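Long-range contact in type-iv like competence pilin ttha1218 (Thermus thermophilus, PDB 5G25), which is a type IV pilin-like competence protein, here without its N-terminal part, and probably serves in pilus-linked uptake of DNA during natural transformation: residues V13-R24 with L75-V86. Sequence-based numbering, arbitrary orientation.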
loop_
_atom_site.group_PDB
_atom_site.type_symbol
_atom_site.label_atom_id
_atom_site.label_comp_id
_atom_site.label_asym_id
_atom_site.label_seq_id
_atom_site.Cartn_x
_atom_site.Cartn_y
_atom_site.Cartn_z
ATOM N N VAL A 13 -10.201 -11.640 2.061
ATOM C CA VAL A 13 -8.903 -11.737 1.419
ATOM C C VAL A 13 -8.972 -11.349 -0.064
ATOM O O VAL A 13 -8.108 -10.654 -0.572
ATOM C CB VAL A 13 -8.328 -13.158 1.570
ATOM C CG1 VAL A 13 -7.124 -13.348 0.650
ATOM C CG2 VAL A 13 -7.926 -13.383 3.015
ATOM N N ARG A 14 -10.018 -11.788 -0.744
ATOM C CA ARG A 14 -10.184 -11.480 -2.154
ATOM C C ARG A 14 -10.317 -9.962 -2.368
ATOM O O ARG A 14 -9.660 -9.408 -3.245
ATOM C CB ARG A 14 -11.415 -12.217 -2.700
ATOM C CG ARG A 14 -11.375 -12.508 -4.199
ATOM C CD ARG A 14 -12.398 -13.568 -4.620
ATOM N NE ARG A 14 -12.338 -14.779 -3.786
ATOM C CZ ARG A 14 -13.327 -15.236 -3.009
ATOM N NH1 ARG A 14 -14.505 -14.612 -2.941
ATOM N NH2 ARG A 14 -13.140 -16.341 -2.294
ATOM N N GLU A 15 -11.156 -9.307 -1.559
ATOM C CA GLU A 15 -11.348 -7.859 -1.611
ATOM C C GLU A 15 -10.108 -7.073 -1.247
ATOM O O GLU A 15 -9.880 -6.000 -1.789
ATOM C CB GLU A 15 -12.461 -7.432 -0.652
ATOM C CG GLU A 15 -13.823 -7.891 -1.078
ATOM C CD GLU A 15 -14.156 -7.332 -2.428
ATOM O OE1 GLU A 15 -14.485 -6.116 -2.523
ATOM O OE2 GLU A 15 -14.041 -8.117 -3.390
ATOM N N MET A 16 -9.316 -7.586 -0.308
ATOM C CA MET A 16 -8.077 -6.920 0.041
ATOM C C MET A 16 -7.137 -6.968 -1.183
ATOM O O MET A 16 -6.461 -5.998 -1.496
ATOM C CB MET A 16 -7.424 -7.564 1.270
ATOM C CG MET A 16 -8.177 -7.396 2.581
ATOM S SD MET A 16 -7.442 -8.421 3.877
ATOM C CE MET A 16 -5.988 -7.484 4.285
ATOM N N GLU A 17 -7.131 -8.085 -1.894
ATOM C CA GLU A 17 -6.273 -8.203 -3.101
ATOM C C GLU A 17 -6.715 -7.291 -4.239
ATOM O O GLU A 17 -5.870 -6.675 -4.898
ATOM C CB GLU A 17 -6.130 -9.664 -3.539
ATOM C CG GLU A 17 -5.332 -10.453 -2.496
ATOM C CD GLU A 17 -5.136 -11.928 -2.806
ATOM O OE1 GLU A 17 -6.043 -12.539 -3.411
ATOM O OE2 GLU A 17 -4.071 -12.475 -2.405
ATOM N N ASN A 18 -8.027 -7.151 -4.419
ATOM C CA ASN A 18 -8.572 -6.258 -5.438
ATOM C C ASN A 18 -8.239 -4.820 -5.157
ATOM O O ASN A 18 -7.891 -4.065 -6.035
ATOM C CB ASN A 18 -10.089 -6.390 -5.523
ATOM C CG ASN A 18 -10.516 -7.643 -6.256
ATOM O OD1 ASN A 18 -9.838 -8.105 -7.175
ATOM N ND2 ASN A 18 -11.636 -8.206 -5.846
ATOM N N PHE A 19 -8.364 -4.441 -3.903
ATOM C CA PHE A 19 -8.082 -3.085 -3.525
ATOM C C PHE A 19 -6.612 -2.805 -3.655
ATOM O O PHE A 19 -6.215 -1.727 -4.099
ATOM C CB PHE A 19 -8.544 -2.803 -2.095
ATOM C CG PHE A 19 -8.466 -1.367 -1.743
ATOM C CD1 PHE A 19 -9.365 -0.462 -2.300
ATOM C CD2 PHE A 19 -7.470 -0.901 -0.929
ATOM C CE1 PHE A 19 -9.267 0.881 -2.006
ATOM C CE2 PHE A 19 -7.369 0.443 -0.627
ATOM C CZ PHE A 19 -8.267 1.332 -1.158
ATOM N N MET A 20 -5.789 -3.770 -3.270
ATOM C CA MET A 20 -4.351 -3.606 -3.413
ATOM C C MET A 20 -3.937 -3.426 -4.878
ATOM O O MET A 20 -3.036 -2.633 -5.192
ATOM C CB MET A 20 -3.624 -4.795 -2.816
ATOM C CG MET A 20 -2.124 -4.580 -2.734
ATOM S SD MET A 20 -1.626 -3.256 -1.595
ATOM C CE MET A 20 -1.770 -4.048 0.004
ATOM N N GLU A 21 -4.593 -4.157 -5.766
ATOM C CA GLU A 21 -4.303 -4.062 -7.200
ATOM C C GLU A 21 -4.750 -2.691 -7.667
ATOM O O GLU A 21 -4.090 -2.052 -8.460
ATOM C CB GLU A 21 -5.030 -5.179 -7.950
ATOM C CG GLU A 21 -4.912 -5.166 -9.472
ATOM C CD GLU A 21 -3.498 -5.448 -9.969
ATOM O OE1 GLU A 21 -2.753 -6.230 -9.314
ATOM O OE2 GLU A 21 -3.133 -4.877 -11.024
ATOM N N ARG A 22 -5.870 -2.216 -7.138
ATOM C CA ARG A 22 -6.316 -0.869 -7.461
ATOM C C ARG A 22 -5.284 0.200 -7.070
ATOM O O ARG A 22 -5.087 1.185 -7.793
ATOM C CB ARG A 22 -7.648 -0.602 -6.780
ATOM C CG ARG A 22 -8.131 0.825 -6.948
ATOM C CD ARG A 22 -8.391 1.158 -8.399
ATOM N NE ARG A 22 -8.903 2.520 -8.538
ATOM C CZ ARG A 22 -8.164 3.621 -8.445
ATOM N NH1 ARG A 22 -6.863 3.531 -8.245
ATOM N NH2 ARG A 22 -8.730 4.831 -8.552
ATOM N N LEU A 23 -4.623 0.018 -5.929
ATOM C CA LEU A 23 -3.554 0.945 -5.516
ATOM C C LEU A 23 -2.324 0.831 -6.389
ATOM O O LEU A 23 -1.671 1.836 -6.699
ATOM C CB LEU A 23 -3.138 0.723 -4.069
ATOM C CG LEU A 23 -4.206 1.006 -3.012
ATOM C CD1 LEU A 23 -3.714 0.564 -1.645
ATOM C CD2 LEU A 23 -4.555 2.487 -3.010
ATOM N N ARG A 24 -2.014 -0.387 -6.799
ATOM C CA ARG A 24 -0.811 -0.622 -7.592
ATOM C C ARG A 24 -0.939 0.033 -8.964
ATOM O O ARG A 24 0.040 0.492 -9.519
ATOM C CB ARG A 24 -0.508 -2.114 -7.733
ATOM C CG ARG A 24 0.850 -2.352 -8.390
ATOM C CD ARG A 24 1.147 -3.816 -8.659
ATOM N NE ARG A 24 0.936 -4.645 -7.472
ATOM C CZ ARG A 24 1.731 -4.675 -6.405
ATOM N NH1 ARG A 24 2.815 -3.911 -6.323
ATOM N NH2 ARG A 24 1.427 -5.474 -5.391
ATOM N N LEU A 75 -2.463 -3.371 4.236
ATOM C CA LEU A 75 -3.908 -3.444 4.329
ATOM C C LEU A 75 -4.240 -4.445 5.441
ATOM O O LEU A 75 -3.695 -5.562 5.451
ATOM C CB LEU A 75 -4.458 -3.948 2.987
ATOM C CG LEU A 75 -5.744 -3.412 2.390
ATOM C CD1 LEU A 75 -5.872 -1.905 2.568
ATOM C CD2 LEU A 75 -5.766 -3.782 0.904
ATOM N N ARG A 76 -5.111 -4.040 6.370
ATOM C CA ARG A 76 -5.508 -4.871 7.520
ATOM C C ARG A 76 -7.009 -4.858 7.674
ATOM O O ARG A 76 -7.624 -3.801 7.772
ATOM C CB ARG A 76 -4.897 -4.360 8.828
ATOM C CG ARG A 76 -3.415 -4.647 8.967
ATOM C CD ARG A 76 -2.867 -4.310 10.355
ATOM N NE ARG A 76 -1.715 -5.147 10.734
ATOM C CZ ARG A 76 -0.451 -4.724 10.813
ATOM N NH1 ARG A 76 -0.133 -3.447 10.541
ATOM N NH2 ARG A 76 0.505 -5.580 11.185
ATOM N N VAL A 77 -7.596 -6.044 7.688
ATOM C CA VAL A 77 -9.021 -6.207 7.908
ATOM C C VAL A 77 -9.141 -7.291 8.977
ATOM O O VAL A 77 -8.823 -8.457 8.733
ATOM C CB VAL A 77 -9.750 -6.603 6.608
ATOM C CG1 VAL A 77 -11.242 -6.732 6.854
ATOM C CG2 VAL A 77 -9.482 -5.572 5.519
ATOM N N GLU A 78 -9.537 -6.874 10.180
ATOM C CA GLU A 78 -9.564 -7.758 11.344
ATOM C C GLU A 78 -8.194 -8.383 11.547
ATOM O O GLU A 78 -7.194 -7.673 11.564
ATOM C CB GLU A 78 -10.684 -8.793 11.220
ATOM C CG GLU A 78 -12.047 -8.135 11.010
ATOM C CD GLU A 78 -13.228 -9.038 11.342
ATOM O OE1 GLU A 78 -13.015 -10.227 11.667
ATOM O OE2 GLU A 78 -14.379 -8.548 11.278
ATOM N N GLU A 79 -8.118 -9.696 11.699
ATOM C CA GLU A 79 -6.812 -10.332 11.836
ATOM C C GLU A 79 -6.107 -10.568 10.484
ATOM O O GLU A 79 -4.948 -10.978 10.466
ATOM C CB GLU A 79 -6.941 -11.658 12.592
ATOM C CG GLU A 79 -7.080 -12.907 11.719
ATOM C CD GLU A 79 -8.473 -13.099 11.129
ATOM O OE1 GLU A 79 -9.185 -12.090 10.887
ATOM O OE2 GLU A 79 -8.851 -14.277 10.905
ATOM N N LYS A 80 -6.791 -10.335 9.361
ATOM C CA LYS A 80 -6.172 -10.597 8.047
ATOM C C LYS A 80 -5.234 -9.463 7.671
ATOM O O LYS A 80 -5.483 -8.286 7.928
ATOM C CB LYS A 80 -7.227 -10.790 6.947
ATOM C CG LYS A 80 -8.088 -12.027 7.131
ATOM C CD LYS A 80 -7.288 -13.305 6.910
ATOM C CE LYS A 80 -8.194 -14.533 6.923
ATOM N NZ LYS A 80 -7.438 -15.812 6.822
ATOM N N ARG A 81 -4.142 -9.804 7.033
ATOM C CA ARG A 81 -3.238 -8.766 6.656
ATOM C C ARG A 81 -2.525 -9.025 5.345
ATOM O O ARG A 81 -2.216 -10.166 5.009
ATOM C CB ARG A 81 -2.291 -8.586 7.805
ATOM C CG ARG A 81 -0.997 -7.921 7.478
ATOM C CD ARG A 81 -0.023 -8.272 8.584
ATOM N NE ARG A 81 1.122 -7.396 8.513
ATOM C CZ ARG A 81 2.064 -7.488 7.583
ATOM N NH1 ARG A 81 2.009 -8.439 6.638
ATOM N NH2 ARG A 81 3.066 -6.620 7.596
ATOM N N LEU A 82 -2.289 -7.941 4.603
ATOM C CA LEU A 82 -1.692 -8.001 3.280
ATOM C C LEU A 82 -0.722 -6.850 3.072
ATOM O O LEU A 82 -1.105 -5.690 3.062
ATOM C CB LEU A 82 -2.771 -7.977 2.181
ATOM C CG LEU A 82 -2.265 -7.810 0.723
ATOM C CD1 LEU A 82 -1.200 -8.812 0.295
ATOM C CD2 LEU A 82 -3.410 -7.912 -0.237
ATOM N N GLU A 83 0.545 -7.183 2.886
ATOM C CA GLU A 83 1.553 -6.162 2.677
ATOM C C GLU A 83 2.216 -6.334 1.317
ATOM O O GLU A 83 2.480 -7.455 0.876
ATOM C CB GLU A 83 2.579 -6.232 3.796
ATOM C CG GLU A 83 3.781 -5.340 3.576
ATOM C CD GLU A 83 4.754 -5.369 4.742
ATOM O OE1 GLU A 83 4.327 -5.666 5.885
ATOM O OE2 GLU A 83 5.950 -5.076 4.514
ATOM N N THR A 84 2.448 -5.220 0.637
ATOM C CA THR A 84 3.188 -5.240 -0.602
ATOM C C THR A 84 3.965 -3.933 -0.760
ATOM O O THR A 84 3.965 -3.084 0.140
ATOM C CB THR A 84 2.262 -5.521 -1.810
ATOM O OG1 THR A 84 3.033 -6.016 -2.908
ATOM C CG2 THR A 84 1.511 -4.283 -2.242
ATOM N N VAL A 85 4.665 -3.802 -1.884
ATOM C CA VAL A 85 5.404 -2.588 -2.211
ATOM C C VAL A 85 4.883 -2.129 -3.551
ATOM O O VAL A 85 4.755 -2.927 -4.487
ATOM C CB VAL A 85 6.926 -2.826 -2.270
ATOM C CG1 VAL A 85 7.667 -1.580 -2.751
ATOM C CG2 VAL A 85 7.439 -3.241 -0.888
ATOM N N VAL A 86 4.514 -0.856 -3.612
ATOM C CA VAL A 86 4.102 -0.261 -4.844
ATOM C C VAL A 86 5.207 0.692 -5.251
ATOM O O VAL A 86 5.569 1.561 -4.485
ATOM C CB VAL A 86 2.764 0.463 -4.703
ATOM C CG1 VAL A 86 2.381 1.131 -6.010
ATOM C CG2 VAL A 86 1.707 -0.534 -4.284
#
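Two hydrogen bonds join R24, at the C-terminal end of helix 13-24, to the edge strand 80-86, and both lie close to the plane of its guanidinium. R24 NH2 donates to T84 OG1 at 3.0 Å along a nearly straight path (166°). R24 NH1 reaches V85 O at 2.8 Å along a more bent one (142°), tilted from the carbonyl plane. Two acceptors at the guanidinium edge fix the group's rotation. T84 presents its hydroxyl with OG1 anti to the backbone N (chi1 -159°), and its methyl is left facing the helix, where T84 CG2 lies 3.4 Å from M20 SD. A valine here would probably leave R24 NH2 without its acceptor and the guanidinium freer to turn about its remaining bond to V85 O.

Elsewhere the side chains meet through carbon and sulfur, some methyls touching backbone oxygens. M20 CE meets L82 CG tip to tip at 3.9 Å and lies 3.5 Å from L82 O. M16, bent at its last torsion, lays CE over the hairpin backbone, 3.2 Å from L75 O. L75 O already accepts from L82 N, and L82 O from L75 N, so the methionine methyls approach oxygens whose hydrogen bonding is met within the hairpin. L75 CD2 sits at the edge of the F19 ring, 3.8 Å from F19 CD2, and V77 CG2 packs on M16 CG. The type II' turn from V77 to K80 closes the hairpin, and L40 of strand 36-40 extends the core beyond M16 and F19. In this soluble part of the pilin, methionine, aliphatic carbon and a ring edge thus give adhesion with little directional demand, while the two R24 bonds probably fix the helix end against strand 80-86.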